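PDB 5HR4: MmeI from Methylophilus methylotrophus, which acts on DNA as a Type IIL restriction-modification enzyme and probably methylates adenine at N6, with S-adenosyl-L-methionine as methyl donor. Local coordinates for residues P327-E332 with C475-G480; K353-T358 with N405-F410; F838-A843 with L866-K871. One frame throughout, in Å; residues are numbered along the deposited sequence.

Contact 1 (P327-E332 with C475-G480); sequences PLFLDE and CCFILG
Phe477 presents one ring face to Phe329, whose CD1 sits 3.8 Å above that plane, displaced toward the rim. The two rings cross obliquely, centroids 4.8 Å apart and planes at 47°. The CB of Phe329 also touches the Phe477 ring, 3.4 Å from its CE1. Behind this lies the crowded first torsion of Phe329 (chi1 51°), which sets its CG between the backbone N and the carbonyl carbon and so places CD1 over the Phe477 face and the CE1 edge at Leu479. Leu328, the neighbour on the helix, slides past Phe477 in the opposite direction, its CG 3.9 Å from Phe477 CD1. In the Rossmann-like sheet of the methyltransferase, strand 477-480 runs between strands 359-361 and 532-538 and leads directly into the NPPF motif of the amino-methyltransferases. Helix 318-340 packs against it here, the two short axes 10.0 Å apart and crossing at 114°. Phe359 of the adjacent strand brings its ring against both Phe329 and Phe477, making an aromatic cluster of three. An alanine in place of Phe477 would lose the ring that Phe329 and Leu328 lean on and would probably loosen the seating of the helix on the sheet. Two residues along the strand, Leu479, its side chain about 8 Å from the bound sinefungin, offers CD2 to both helix residues: it meets the in-plane edge of Phe329 3.6 Å from CE1, and lies 3.8 Å from CD2 of Leu328.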
ATOM      1  N   PRO A 327      -4.192  12.843 -13.732  1.00 30.56           N
ATOM      2  CA  PRO A 327      -4.948  13.928 -13.092  1.00 26.94           C
ATOM      3  C   PRO A 327      -4.070  14.961 -12.412  1.00 26.62           C
ATOM      4  O   PRO A 327      -4.458  16.130 -12.357  1.00 29.75           O
ATOM      5  CB  PRO A 327      -5.833  13.200 -12.066  1.00 28.42           C
ATOM      6  CG  PRO A 327      -5.701  11.750 -12.371  1.00 30.14           C
ATOM      7  CD  PRO A 327      -4.381  11.565 -13.021  1.00 29.78           C
ATOM      8  N   LEU A 328      -2.910  14.587 -11.873  1.00 29.23           N
ATOM      9  CA  LEU A 328      -2.138  15.567 -11.111  1.00 29.55           C
ATOM     10  C   LEU A 328      -1.667  16.710 -12.003  1.00 27.67           C
ATOM     11  O   LEU A 328      -1.857  17.887 -11.672  1.00 30.08           O
ATOM     12  CB  LEU A 328      -0.949  14.908 -10.410  1.00 30.09           C
ATOM     13  CG  LEU A 328      -0.273  15.769  -9.321  1.00 29.78           C
ATOM     14  CD1 LEU A 328      -1.285  16.277  -8.278  1.00 28.81           C
ATOM     15  CD2 LEU A 328       0.895  15.039  -8.638  1.00 26.43           C
ATOM     16  N   PHE A 329      -1.064  16.393 -13.145  1.00 25.84           N
ATOM     17  CA  PHE A 329      -0.637  17.473 -14.028  1.00 28.49           C
ATOM     18  C   PHE A 329      -0.737  17.117 -15.505  1.00 30.99           C
ATOM     19  O   PHE A 329      -1.043  17.990 -16.318  1.00 32.54           O
ATOM     20  CB  PHE A 329       0.804  17.894 -13.711  1.00 24.20           C
ATOM     21  CG  PHE A 329       1.764  16.750 -13.663  1.00 29.18           C
ATOM     22  CD1 PHE A 329       2.013  16.089 -12.473  1.00 27.90           C
ATOM     23  CD2 PHE A 329       2.421  16.333 -14.803  1.00 31.20           C
ATOM     24  CE1 PHE A 329       2.888  15.021 -12.422  1.00 28.10           C
ATOM     25  CE2 PHE A 329       3.303  15.277 -14.762  1.00 28.44           C
ATOM     26  CZ  PHE A 329       3.531  14.611 -13.562  1.00 28.59           C
ATOM     27  N   LEU A 330      -0.493  15.846 -15.852  1.00 29.66           N
ATOM     28  CA  LEU A 330      -0.132  15.496 -17.223  1.00 26.68           C
ATOM     29  C   LEU A 330      -1.272  15.789 -18.188  1.00 34.25           C
ATOM     30  O   LEU A 330      -1.078  16.486 -19.191  1.00 35.81           O
ATOM     31  CB  LEU A 330       0.295  14.027 -17.297  1.00 27.80           C
ATOM     32  CG  LEU A 330       0.785  13.551 -18.673  1.00 23.58           C
ATOM     33  CD1 LEU A 330       1.828  14.475 -19.211  1.00 29.06           C
ATOM     34  CD2 LEU A 330       1.302  12.127 -18.666  1.00 20.35           C
ATOM     35  N   ASP A 331      -2.474  15.284 -17.898  1.00 29.99           N
ATOM     36  CA  ASP A 331      -3.593  15.550 -18.792  1.00 27.27           C
ATOM     37  C   ASP A 331      -3.763  17.048 -19.037  1.00 33.26           C
ATOM     38  O   ASP A 331      -3.984  17.473 -20.179  1.00 35.79           O
ATOM     39  CB  ASP A 331      -4.893  14.959 -18.243  1.00 27.14           C
ATOM     40  CG  ASP A 331      -4.934  13.427 -18.313  1.00 33.91           C
ATOM     41  OD1 ASP A 331      -4.120  12.843 -19.072  1.00 35.82           O
ATOM     42  OD2 ASP A 331      -5.790  12.804 -17.614  1.00 31.29           O
ATOM     43  N   GLU A 332      -3.656  17.875 -17.989  1.00 29.41           N
ATOM     44  CA  GLU A 332      -3.860  19.304 -18.229  1.00 31.76           C
ATOM     45  C   GLU A 332      -2.773  19.859 -19.130  1.00 32.17           C
ATOM     46  O   GLU A 332      -3.040  20.752 -19.942  1.00 38.57           O
ATOM     47  CB  GLU A 332      -3.931  20.102 -16.927  1.00 26.38           C
ATOM     48  N   CYS A 475       9.063  24.574  -5.910  1.00 34.29           N
ATOM     49  CA  CYS A 475       8.519  23.241  -6.102  1.00 32.37           C
ATOM     50  C   CYS A 475       7.119  23.316  -6.699  1.00 34.06           C
ATOM     51  O   CYS A 475       6.366  24.256  -6.424  1.00 38.06           O
ATOM     52  CB  CYS A 475       8.487  22.477  -4.772  1.00 33.82           C
ATOM     53  SG  CYS A 475       7.393  21.028  -4.727  1.00 36.32           S
ATOM     54  N   CYS A 476       6.768  22.304  -7.503  1.00 26.15           N
ATOM     55  CA  CYS A 476       5.472  22.257  -8.176  1.00 33.40           C
ATOM     56  C   CYS A 476       4.622  21.059  -7.765  1.00 37.20           C
ATOM     57  O   CYS A 476       3.498  21.247  -7.276  1.00 36.72           O
ATOM     58  CB  CYS A 476       5.676  22.268  -9.693  1.00 33.96           C
ATOM     59  SG  CYS A 476       6.358  23.814 -10.268  1.00 42.80           S
ATOM     60  N   PHE A 477       5.100  19.830  -7.951  1.00 31.24           N
ATOM     61  CA  PHE A 477       4.296  18.666  -7.616  1.00 35.34           C
ATOM     62  C   PHE A 477       5.012  17.769  -6.610  1.00 32.84           C
ATOM     63  O   PHE A 477       6.234  17.594  -6.662  1.00 29.40           O
ATOM     64  CB  PHE A 477       3.932  17.894  -8.876  1.00 25.67           C
ATOM     65  CG  PHE A 477       3.330  18.749  -9.918  1.00 28.29           C
ATOM     66  CD1 PHE A 477       1.960  18.959  -9.957  1.00 32.61           C
ATOM     67  CD2 PHE A 477       4.128  19.388 -10.848  1.00 31.46           C
ATOM     68  CE1 PHE A 477       1.393  19.769 -10.920  1.00 25.35           C
ATOM     69  CE2 PHE A 477       3.565  20.213 -11.804  1.00 28.12           C
ATOM     70  CZ  PHE A 477       2.195  20.394 -11.841  1.00 25.99           C
ATOM     71  N   ILE A 478       4.227  17.224  -5.684  1.00 30.37           N
ATOM     72  CA  ILE A 478       4.672  16.231  -4.723  1.00 33.82           C
ATOM     73  C   ILE A 478       3.881  14.966  -5.016  1.00 34.89           C
ATOM     74  O   ILE A 478       2.648  14.956  -4.899  1.00 33.34           O
ATOM     75  CB  ILE A 478       4.467  16.704  -3.276  1.00 39.01           C
ATOM     76  CG1 ILE A 478       5.421  17.846  -2.948  1.00 36.24           C
ATOM     77  CG2 ILE A 478       4.703  15.585  -2.283  1.00 34.13           C
ATOM     78  CD1 ILE A 478       5.193  18.380  -1.589  1.00 35.97           C
ATOM     79  N   LEU A 479       4.580  13.909  -5.428  1.00 34.80           N
ATOM     80  CA  LEU A 479       3.932  12.646  -5.729  1.00 34.29           C
ATOM     81  C   LEU A 479       4.784  11.489  -5.241  1.00 35.29           C
ATOM     82  O   LEU A 479       6.009  11.592  -5.165  1.00 35.67           O
ATOM     83  CB  LEU A 479       3.680  12.492  -7.225  1.00 33.87           C
ATOM     84  CG  LEU A 479       4.739  12.946  -8.222  1.00 32.47           C
ATOM     85  CD1 LEU A 479       5.796  11.923  -8.395  1.00 35.93           C
ATOM     86  CD2 LEU A 479       4.041  13.158  -9.550  1.00 36.48           C
ATOM     87  N   GLY A 480       4.135  10.378  -4.936  1.00 32.57           N
ATOM     88  CA  GLY A 480       4.872   9.156  -4.705  1.00 30.04           C
ATOM     89  C   GLY A 480       4.033   8.128  -3.984  1.00 32.12           C
ATOM     90  O   GLY A 480       2.872   8.353  -3.652  1.00 32.14           O
TER

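Contact 2 (K353-T358 with N405-F410); sequences KLRGLT and NVDQFF
The guanidinium of Arg355 grips Asp407 end-on, in a salt bridge. Arg355 NH2 bonds to Asp407 OD2 at 3.0 Å and Arg355 NH1 to Asp407 OD1 at 2.7 Å, each oxygen using its syn lone pair, with the two flat groups nearly coplanar. Arg355 starts with CG anti to the backbone N (chi1 175°) and bends at chi2, which brings the guanidinium across to the 3-10 turn 406-408; Asp407 meets it from the crowded position between its own N and carbonyl carbon. Arg355 NH1 has a second acceptor, Gln408 OE1, 2.7 Å away and in the guanidinium plane, although NH1 stands above the plane of that amide. Gln408 CG lies anti to the carbonyl carbon (chi1 -50°), the chain is extended beyond it, and NE2 reaches Leu357 O at 3.1 Å in an almost straight bond (171°), with a weak one to Leu354 O. OE1 also accepts from Asn405 N. Further along both segments, Thr358 lays CG2 3.8 Å from CE1 of Phe410, while its OG1 turns to Lys474 O. The two segments lead into strands 359-361 and 409-413, parallel neighbours in the methyltransferase sheet. With two N-H donors at OE1 and carbonyl oxygens at NE2, the Gln408 amide is fixed in its rotation, since a flip would set donor against donor and oxygen against oxygen; the paired guanidinium would probably also keep Asp407 ionised.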
ATOM      1  N   LYS A 353       7.458  27.195 -19.554  1.00 30.87           N
ATOM      2  CA  LYS A 353       6.703  26.669 -18.421  1.00 34.78           C
ATOM      3  C   LYS A 353       7.045  25.206 -18.156  1.00 32.66           C
ATOM      4  O   LYS A 353       7.154  24.798 -16.996  1.00 34.66           O
ATOM      5  CB  LYS A 353       5.195  26.825 -18.634  1.00 34.63           C
ATOM      6  CG  LYS A 353       4.408  26.662 -17.326  1.00 35.13           C
ATOM      7  CD  LYS A 353       3.204  25.730 -17.464  1.00 33.27           C
ATOM      8  CE  LYS A 353       1.946  26.482 -17.866  1.00 37.11           C
ATOM      9  NZ  LYS A 353       0.744  25.599 -17.903  1.00 28.98           N
ATOM     10  N   LEU A 354       7.225  24.402 -19.212  1.00 28.53           N
ATOM     11  CA  LEU A 354       7.614  23.011 -19.000  1.00 28.55           C
ATOM     12  C   LEU A 354       9.003  22.915 -18.380  1.00 32.23           C
ATOM     13  O   LEU A 354       9.226  22.104 -17.478  1.00 37.70           O
ATOM     14  CB  LEU A 354       7.543  22.213 -20.307  1.00 27.08           C
ATOM     15  CG  LEU A 354       6.135  21.957 -20.893  1.00 29.69           C
ATOM     16  CD1 LEU A 354       6.173  21.198 -22.210  1.00 29.73           C
ATOM     17  CD2 LEU A 354       5.263  21.199 -19.919  1.00 30.20           C
ATOM     18  N   ARG A 355       9.941  23.763 -18.813  1.00 35.67           N
ATOM     19  CA  ARG A 355      11.304  23.695 -18.291  1.00 31.00           C
ATOM     20  C   ARG A 355      11.366  24.023 -16.805  1.00 36.84           C
ATOM     21  O   ARG A 355      12.241  23.511 -16.097  1.00 39.73           O
ATOM     22  CB  ARG A 355      12.222  24.645 -19.065  1.00 36.85           C
ATOM     23  CG  ARG A 355      13.666  24.739 -18.529  1.00 29.59           C
ATOM     24  CD  ARG A 355      14.379  23.381 -18.531  1.00 31.67           C
ATOM     25  NE  ARG A 355      15.745  23.497 -18.024  1.00 38.83           N
ATOM     26  CZ  ARG A 355      16.385  22.573 -17.307  1.00 33.50           C
ATOM     27  NH1 ARG A 355      15.801  21.427 -16.987  1.00 33.72           N
ATOM     28  NH2 ARG A 355      17.627  22.797 -16.911  1.00 31.26           N
ATOM     29  N   GLY A 356      10.458  24.863 -16.311  1.00 38.24           N
ATOM     30  CA  GLY A 356      10.501  25.299 -14.929  1.00 32.41           C
ATOM     31  C   GLY A 356       9.716  24.459 -13.944  1.00 34.03           C
ATOM     32  O   GLY A 356       9.597  24.863 -12.784  1.00 32.01           O
ATOM     33  N   LEU A 357       9.167  23.314 -14.364  1.00 37.16           N
ATOM     34  CA  LEU A 357       8.378  22.447 -13.492  1.00 35.46           C
ATOM     35  C   LEU A 357       9.294  21.516 -12.706  1.00 30.65           C
ATOM     36  O   LEU A 357      10.199  20.904 -13.280  1.00 33.20           O
ATOM     37  CB  LEU A 357       7.391  21.615 -14.307  1.00 30.54           C
ATOM     38  CG  LEU A 357       6.172  22.214 -15.000  1.00 33.09           C
ATOM     39  CD1 LEU A 357       5.475  21.090 -15.744  1.00 33.03           C
ATOM     40  CD2 LEU A 357       5.203  22.853 -14.013  1.00 33.39           C
ATOM     41  N   THR A 358       9.052  21.389 -11.403  1.00 27.10           N
ATOM     42  CA  THR A 358       9.859  20.517 -10.553  1.00 30.54           C
ATOM     43  C   THR A 358       8.983  19.435  -9.933  1.00 31.79           C
ATOM     44  O   THR A 358       7.823  19.691  -9.570  1.00 33.63           O
ATOM     45  CB  THR A 358      10.581  21.309  -9.450  1.00 27.25           C
ATOM     46  OG1 THR A 358       9.644  22.129  -8.745  1.00 33.08           O
ATOM     47  CG2 THR A 358      11.633  22.209 -10.043  1.00 26.95           C
ATOM     48  N   ASN A 405      15.133  18.391 -18.581  1.00 31.30           N
ATOM     49  CA  ASN A 405      16.309  17.651 -18.135  1.00 33.98           C
ATOM     50  C   ASN A 405      16.107  17.170 -16.702  1.00 31.38           C
ATOM     51  O   ASN A 405      15.226  17.638 -15.973  1.00 29.13           O
ATOM     52  CB  ASN A 405      17.582  18.504 -18.246  1.00 32.60           C
ATOM     53  CG  ASN A 405      18.795  17.696 -18.689  1.00 33.15           C
ATOM     54  OD1 ASN A 405      18.884  16.479 -18.457  1.00 33.67           O
ATOM     55  ND2 ASN A 405      19.733  18.367 -19.333  1.00 28.88           N
ATOM     56  N   VAL A 406      16.971  16.232 -16.304  1.00 30.18           N
ATOM     57  CA  VAL A 406      16.867  15.568 -15.009  1.00 31.47           C
ATOM     58  C   VAL A 406      17.021  16.528 -13.837  1.00 27.89           C
ATOM     59  O   VAL A 406      16.529  16.240 -12.747  1.00 28.91           O
ATOM     60  CB  VAL A 406      17.905  14.432 -14.937  1.00 28.69           C
ATOM     61  CG1 VAL A 406      17.620  13.423 -16.028  1.00 30.10           C
ATOM     62  CG2 VAL A 406      19.310  14.997 -15.127  1.00 25.73           C
ATOM     63  N   ASP A 407      17.651  17.669 -14.026  1.00 29.08           N
ATOM     64  CA  ASP A 407      17.731  18.578 -12.867  1.00 30.25           C
ATOM     65  C   ASP A 407      16.384  19.083 -12.425  1.00 28.05           C
ATOM     66  O   ASP A 407      16.313  19.942 -11.562  1.00 28.95           O
ATOM     67  CB  ASP A 407      18.665  19.768 -13.142  1.00 25.76           C
ATOM     68  CG  ASP A 407      18.342  20.508 -14.442  1.00 34.09           C
ATOM     69  OD1 ASP A 407      17.188  20.475 -14.914  1.00 34.25           O
ATOM     70  OD2 ASP A 407      19.265  21.161 -14.987  1.00 41.54           O
ATOM     71  N   GLN A 408      15.271  18.610 -12.962  1.00 29.85           N
ATOM     72  CA  GLN A 408      13.955  19.019 -12.506  1.00 30.33           C
ATOM     73  C   GLN A 408      13.341  18.016 -11.536  1.00 31.90           C
ATOM     74  O   GLN A 408      12.211  18.222 -11.079  1.00 32.17           O
ATOM     75  CB  GLN A 408      13.029  19.233 -13.711  1.00 27.07           C
ATOM     76  CG  GLN A 408      13.651  20.112 -14.775  1.00 31.86           C
ATOM     77  CD  GLN A 408      12.852  20.183 -16.080  1.00 34.27           C
ATOM     78  OE1 GLN A 408      13.421  20.080 -17.169  1.00 29.62           O
ATOM     79  NE2 GLN A 408      11.537  20.351 -15.972  1.00 28.56           N
ATOM     80  N   PHE A 409      14.067  16.964 -11.165  1.00 29.49           N
ATOM     81  CA  PHE A 409      13.493  15.893 -10.365  1.00 33.13           C
ATOM     82  C   PHE A 409      14.250  15.708  -9.054  1.00 33.02           C
ATOM     83  O   PHE A 409      15.487  15.722  -9.019  1.00 33.21           O
ATOM     84  CB  PHE A 409      13.441  14.616 -11.196  1.00 33.77           C
ATOM     85  CG  PHE A 409      12.546  14.748 -12.390  1.00 29.00           C
ATOM     86  CD1 PHE A 409      13.010  15.325 -13.565  1.00 31.58           C
ATOM     87  CD2 PHE A 409      11.217  14.353 -12.318  1.00 29.32           C
ATOM     88  CE1 PHE A 409      12.148  15.470 -14.685  1.00 32.91           C
ATOM     89  CE2 PHE A 409      10.368  14.491 -13.410  1.00 29.01           C
ATOM     90  CZ  PHE A 409      10.835  15.060 -14.594  1.00 27.32           C
ATOM     91  N   PHE A 410      13.476  15.541  -7.980  1.00 28.38           N
ATOM     92  CA  PHE A 410      13.931  15.613  -6.603  1.00 26.58           C
ATOM     93  C   PHE A 410      13.308  14.454  -5.842  1.00 30.49           C
ATOM     94  O   PHE A 410      12.124  14.163  -6.034  1.00 32.82           O
ATOM     95  CB  PHE A 410      13.507  16.947  -5.950  1.00 29.28           C
ATOM     96  CG  PHE A 410      14.114  18.183  -6.588  1.00 31.32           C
ATOM     97  CD1 PHE A 410      13.534  18.776  -7.706  1.00 34.92           C
ATOM     98  CD2 PHE A 410      15.255  18.771  -6.048  1.00 31.81           C
ATOM     99  CE1 PHE A 410      14.100  19.931  -8.292  1.00 30.63           C
ATOM    100  CE2 PHE A 410      15.825  19.908  -6.629  1.00 34.51           C
ATOM    101  CZ  PHE A 410      15.247  20.483  -7.752  1.00 31.31           C
TER

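Contact 3 (F838-A843 with L866-K871); sequences FAILKA and LKAHQK
Ile840, Ala868 and His869 carry this junction between helices 827-845 and 863-880, which run antiparallel at 171° with their short axes 8.4 Å apart. Such a close approach is possible because Ala868 faces the partner helix with nothing larger than a methyl group: its CB lies against the backbone at the junction of Ala839 and Ile840, 3.5 Å from the N of Ile840. The CA atoms of Ile840 and Ala868 are the nearest pair, at 5.0 Å. Ala839 adds its own methyl, with its CB 4.0 Å from the CB of Ala868.

Ile840 leaves its helix to one side of this point. Its CG1, anti to the carbonyl carbon, passes 3.6 Å from Ala868 CB, and its CD1, anti at chi2 (169°), runs on to one face of the His869 imidazole. That Ile840 CD1 methyl sits 3.7 Å from the centroid of the His869 ring, only 8° off the normal, a clear CH-pi contact over the middle of the ring. CG2 rests nearer the NE2 side of the same ring.

Both helices belong to the C-terminal domain of the enzyme, and the chain between them includes the short helix 852-856, whose Tyr856 OH is hydrogen-bonded to His869 NE2. His869 also touches Ser790 of helix 783-790 and the ring of Phe759. The imidazole thus divides its chemistry, giving a face to an aliphatic methyl and a nitrogen to a tyrosine hydroxyl; a buried ring with such partners is likely to stay neutral.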
ATOM      1  N   PHE A 838     -38.295 -13.006  13.274  1.00 45.28           N
ATOM      2  CA  PHE A 838     -38.643 -14.420  13.307  1.00 42.30           C
ATOM      3  C   PHE A 838     -38.849 -14.972  11.904  1.00 45.46           C
ATOM      4  O   PHE A 838     -38.579 -16.157  11.659  1.00 44.89           O
ATOM      5  CB  PHE A 838     -39.884 -14.642  14.174  1.00 41.54           C
ATOM      6  CG  PHE A 838     -39.608 -14.588  15.653  1.00 43.97           C
ATOM      7  CD1 PHE A 838     -38.814 -15.554  16.257  1.00 42.95           C
ATOM      8  CD2 PHE A 838     -40.145 -13.574  16.441  1.00 47.21           C
ATOM      9  CE1 PHE A 838     -38.557 -15.507  17.616  1.00 47.57           C
ATOM     10  CE2 PHE A 838     -39.891 -13.523  17.808  1.00 47.31           C
ATOM     11  CZ  PHE A 838     -39.096 -14.488  18.393  1.00 47.79           C
ATOM     12  N   ALA A 839     -39.300 -14.131  10.964  1.00 44.50           N
ATOM     13  CA  ALA A 839     -39.462 -14.590   9.588  1.00 45.09           C
ATOM     14  C   ALA A 839     -38.113 -14.909   8.954  1.00 45.12           C
ATOM     15  O   ALA A 839     -37.983 -15.907   8.232  1.00 43.48           O
ATOM     16  CB  ALA A 839     -40.218 -13.547   8.765  1.00 48.02           C
ATOM     17  N   ILE A 840     -37.097 -14.077   9.220  1.00 43.99           N
ATOM     18  CA  ILE A 840     -35.732 -14.406   8.800  1.00 45.31           C
ATOM     19  C   ILE A 840     -35.282 -15.719   9.435  1.00 41.72           C
ATOM     20  O   ILE A 840     -34.842 -16.649   8.740  1.00 38.91           O
ATOM     21  CB  ILE A 840     -34.762 -13.258   9.139  1.00 37.85           C
ATOM     22  CG1 ILE A 840     -35.011 -12.053   8.238  1.00 41.66           C
ATOM     23  CG2 ILE A 840     -33.335 -13.715   8.975  1.00 42.35           C
ATOM     24  CD1 ILE A 840     -34.282 -10.798   8.665  1.00 42.64           C
ATOM     25  N   LEU A 841     -35.385 -15.815  10.765  1.00 37.29           N
ATOM     26  CA  LEU A 841     -34.935 -17.026  11.448  1.00 41.20           C
ATOM     27  C   LEU A 841     -35.582 -18.271  10.850  1.00 44.78           C
ATOM     28  O   LEU A 841     -34.886 -19.229  10.486  1.00 44.24           O
ATOM     29  CB  LEU A 841     -35.231 -16.938  12.946  1.00 38.61           C
ATOM     30  CG  LEU A 841     -34.265 -16.139  13.820  1.00 35.53           C
ATOM     31  CD1 LEU A 841     -34.497 -16.515  15.260  1.00 35.78           C
ATOM     32  CD2 LEU A 841     -32.808 -16.359  13.412  1.00 31.58           C
ATOM     33  N   LYS A 842     -36.917 -18.261  10.725  1.00 43.01           N
ATOM     34  CA  LYS A 842     -37.614 -19.401  10.138  1.00 39.57           C
ATOM     35  C   LYS A 842     -37.101 -19.687   8.734  1.00 40.91           C
ATOM     36  O   LYS A 842     -36.791 -20.837   8.398  1.00 39.88           O
ATOM     37  CB  LYS A 842     -39.123 -19.151  10.126  1.00 39.74           C
ATOM     38  N   ALA A 843     -36.975 -18.636   7.911  1.00 42.51           N
ATOM     39  CA  ALA A 843     -36.486 -18.791   6.543  1.00 39.67           C
ATOM     40  C   ALA A 843     -35.165 -19.549   6.508  1.00 43.28           C
ATOM     41  O   ALA A 843     -34.949 -20.401   5.632  1.00 41.67           O
ATOM     42  CB  ALA A 843     -36.338 -17.414   5.890  1.00 37.97           C
ATOM     43  N   LEU A 866     -34.410 -13.819   1.154  1.00 39.04           N
ATOM     44  CA  LEU A 866     -34.401 -12.451   0.649  1.00 37.24           C
ATOM     45  C   LEU A 866     -35.690 -11.726   1.008  1.00 40.56           C
ATOM     46  O   LEU A 866     -35.668 -10.539   1.360  1.00 38.14           O
ATOM     47  CB  LEU A 866     -34.196 -12.457  -0.862  1.00 36.35           C
ATOM     48  CG  LEU A 866     -34.174 -11.055  -1.448  1.00 41.25           C
ATOM     49  CD1 LEU A 866     -33.119 -10.182  -0.740  1.00 34.92           C
ATOM     50  CD2 LEU A 866     -33.923 -11.143  -2.938  1.00 45.11           C
ATOM     51  N   LYS A 867     -36.824 -12.438   0.955  1.00 38.09           N
ATOM     52  CA  LYS A 867     -38.102 -11.798   1.230  1.00 38.27           C
ATOM     53  C   LYS A 867     -38.183 -11.344   2.683  1.00 41.43           C
ATOM     54  O   LYS A 867     -38.487 -10.174   2.961  1.00 39.96           O
ATOM     55  CB  LYS A 867     -39.247 -12.746   0.875  1.00 43.12           C
ATOM     56  N   ALA A 868     -37.886 -12.251   3.625  1.00 42.40           N
ATOM     57  CA  ALA A 868     -37.889 -11.880   5.038  1.00 38.38           C
ATOM     58  C   ALA A 868     -36.964 -10.698   5.301  1.00 41.74           C
ATOM     59  O   ALA A 868     -37.307  -9.792   6.077  1.00 43.28           O
ATOM     60  CB  ALA A 868     -37.492 -13.077   5.906  1.00 41.04           C
ATOM     61  N   HIS A 869     -35.793 -10.666   4.656  1.00 36.16           N
ATOM     62  CA  HIS A 869     -34.953  -9.484   4.816  1.00 37.93           C
ATOM     63  C   HIS A 869     -35.632  -8.258   4.228  1.00 41.42           C
ATOM     64  O   HIS A 869     -35.601  -7.175   4.831  1.00 40.95           O
ATOM     65  CB  HIS A 869     -33.571  -9.697   4.194  1.00 39.95           C
ATOM     66  CG  HIS A 869     -32.572 -10.288   5.142  1.00 42.97           C
ATOM     67  ND1 HIS A 869     -31.662  -9.521   5.839  1.00 45.42           N
ATOM     68  CD2 HIS A 869     -32.354 -11.570   5.524  1.00 43.60           C
ATOM     69  CE1 HIS A 869     -30.918 -10.308   6.600  1.00 45.68           C
ATOM     70  NE2 HIS A 869     -31.318 -11.555   6.428  1.00 44.86           N
ATOM     71  N   GLN A 870     -36.284  -8.412   3.068  1.00 39.55           N
ATOM     72  CA  GLN A 870     -37.049  -7.298   2.522  1.00 37.13           C
ATOM     73  C   GLN A 870     -38.188  -6.912   3.455  1.00 37.44           C
ATOM     74  O   GLN A 870     -38.482  -5.721   3.625  1.00 40.10           O
ATOM     75  CB  GLN A 870     -37.566  -7.639   1.127  1.00 43.17           C
ATOM     76  CG  GLN A 870     -36.540  -7.413   0.014  1.00 42.12           C
ATOM     77  CD  GLN A 870     -36.880  -8.169  -1.264  1.00 48.96           C
ATOM     78  OE1 GLN A 870     -37.989  -8.703  -1.414  1.00 46.59           O
ATOM     79  NE2 GLN A 870     -35.918  -8.225  -2.194  1.00 48.55           N
ATOM     80  N   LYS A 871     -38.816  -7.903   4.100  1.00 35.84           N
ATOM     81  CA  LYS A 871     -39.809  -7.597   5.125  1.00 36.49           C
ATOM     82  C   LYS A 871     -39.185  -6.790   6.260  1.00 45.98           C
ATOM     83  O   LYS A 871     -39.764  -5.793   6.718  1.00 44.99           O
ATOM     84  CB  LYS A 871     -40.440  -8.887   5.648  1.00 38.41           C
TER

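Overall arrangement
Contacts 1 and 2 belong to the same methyltransferase sheet, their centres 12 Å apart, and they meet directly: Phe477 N probably hydrogen-bonds to Thr358 O, at 3.2 Å, where the chain enters strand 359-361, beside strand 477-480. Helices 318-340 and 344-355, which follow each other in the chain, supply one side of each. Contact 1 is buried and held by apolar side chains, on a sheet face; contact 2, partly buried at a helix end and a turn, relies on charge and amide hydrogen bonds. Contact 3 stands apart in the C-terminal domain, about 52 Å from contact 1 and 63 Å from contact 2, centre to centre. It is buried like contact 1, but joins helix to helix through alanine methyls, an isoleucine and one imidazole.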